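PDB 5I01: phosphoheptose isomerase from Neisseria gonorrhoeae, which catalyses the zinc-dependent isomerization of sedoheptulose 7-phosphate to D-glycero-D-manno-heptose 7-phosphate, the first step of heptose biosynthesis, probably as a homotetramer. Local coordinates for residues G115-G120 / H143-T148. The protein carries 1 engineered substitution. Residues are numbered along the deposited sequence; the frame is centred on the assembly and turned at random.
Sequences GDVLVG and HVIALT
With CG1 anti to its own backbone N (chi1 167°), Val117 turns this methyl to Ile145, whose CG1 lies anti to its carbonyl carbon and whose extended end brings CD1 to 3.8 Å from Val117 CG1. Two residues further along each strand, Val119 repeats the anti setting, and its CG1 touches Leu147 CD1, also at 3.8 Å. These four residues line one face of the sheet, where Cys42 and Met39 of helix 29-44 pack against Val117 and Ile145. Leu118 and Val144 point to the other face, against Ala137 of helix 128-139. The backbones run parallel and share five hydrogen bonds. The straightest joins Ile145 N to Leu118 O (2.8 Å, 170° at the hydrogen), whereas Gly120 N reaches Ile145 O at 3.0 Å from a tilt of 25° out of the carbonyl plane. Both Ile145 O and Leu118 O take a second, CA-H...O contact, from Val119 and Val144. The strands belong to a beta-alpha-beta crossover through helix 128-139 in the SIS fold, and Gly120 leads toward the predicted substrate-binding Ser122. Facing main-chain groups are thus satisfied between the strands, Val117 and Val119 turn theirs to strand 49-52, and Val117 and Ile145 place apolar surface against helix 29-44.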
# COMPACT_ATOMS: atom_id res chain seq x y z
N GLY A 115 24.83 10.65 -4.01
CA GLY A 115 24.62 11.42 -2.77
C GLY A 115 23.39 11.06 -1.95
O GLY A 115 23.32 11.46 -0.78
N ASP A 116 22.41 10.34 -2.52
CA ASP A 116 21.21 9.89 -1.80
C ASP A 116 21.58 8.84 -0.76
O ASP A 116 22.73 8.39 -0.69
CB ASP A 116 20.16 9.29 -2.75
CG ASP A 116 19.48 10.33 -3.63
OD1 ASP A 116 19.48 11.53 -3.29
OD2 ASP A 116 18.92 9.92 -4.68
N VAL A 117 20.61 8.45 0.06
CA VAL A 117 20.84 7.52 1.15
C VAL A 117 19.81 6.40 1.11
O VAL A 117 18.62 6.65 1.01
CB VAL A 117 20.83 8.25 2.50
CG1 VAL A 117 20.75 7.28 3.67
CG2 VAL A 117 22.07 9.12 2.61
N LEU A 118 20.30 5.16 1.16
CA LEU A 118 19.48 3.99 1.32
C LEU A 118 19.55 3.56 2.77
O LEU A 118 20.64 3.33 3.31
CB LEU A 118 19.98 2.85 0.43
CG LEU A 118 19.26 1.49 0.55
CD1 LEU A 118 17.80 1.62 0.18
CD2 LEU A 118 19.92 0.43 -0.32
N VAL A 119 18.38 3.43 3.38
CA VAL A 119 18.23 2.83 4.69
C VAL A 119 17.68 1.45 4.48
O VAL A 119 16.51 1.30 4.19
CB VAL A 119 17.30 3.65 5.60
CG1 VAL A 119 17.08 2.95 6.94
CG2 VAL A 119 17.86 5.05 5.80
N GLY A 120 18.53 0.43 4.62
CA GLY A 120 18.11 -0.96 4.45
C GLY A 120 17.84 -1.57 5.80
O GLY A 120 18.71 -1.53 6.66
N HIS A 143 25.23 6.45 -0.23
CA HIS A 143 25.68 5.93 1.07
C HIS A 143 24.57 5.09 1.68
O HIS A 143 23.41 5.26 1.34
CB HIS A 143 26.08 7.08 1.99
CG HIS A 143 26.99 8.07 1.35
ND1 HIS A 143 28.18 7.72 0.76
CD2 HIS A 143 26.88 9.41 1.18
CE1 HIS A 143 28.77 8.79 0.27
NE2 HIS A 143 28.00 9.84 0.51
N VAL A 144 24.94 4.16 2.56
CA VAL A 144 23.98 3.19 3.11
C VAL A 144 23.94 3.28 4.63
O VAL A 144 24.97 3.49 5.27
CB VAL A 144 24.31 1.74 2.64
CG1 VAL A 144 23.36 0.71 3.23
CG2 VAL A 144 24.24 1.67 1.12
N ILE A 145 22.73 3.17 5.19
CA ILE A 145 22.53 3.02 6.63
C ILE A 145 21.79 1.71 6.82
O ILE A 145 20.63 1.58 6.43
CB ILE A 145 21.75 4.19 7.24
CG1 ILE A 145 22.53 5.50 7.07
CG2 ILE A 145 21.44 3.94 8.73
CD1 ILE A 145 21.70 6.75 7.31
N ALA A 146 22.46 0.73 7.42
CA ALA A 146 21.89 -0.58 7.63
C ALA A 146 21.33 -0.66 9.04
O ALA A 146 22.05 -0.37 10.00
CB ALA A 146 22.94 -1.65 7.41
N LEU A 147 20.06 -1.05 9.16
CA LEU A 147 19.47 -1.41 10.43
C LEU A 147 19.37 -2.93 10.47
O LEU A 147 18.52 -3.51 9.79
CB LEU A 147 18.09 -0.75 10.62
CG LEU A 147 18.15 0.72 11.09
CD1 LEU A 147 18.78 1.60 10.03
CD2 LEU A 147 16.78 1.25 11.45
N THR A 148 20.27 -3.56 11.23
CA THR A 148 20.36 -5.03 11.33
C THR A 148 20.21 -5.54 12.75
O THR A 148 20.12 -4.76 13.70
CB THR A 148 21.70 -5.56 10.77
OG1 THR A 148 22.77 -5.19 11.65
CG2 THR A 148 21.98 -5.01 9.36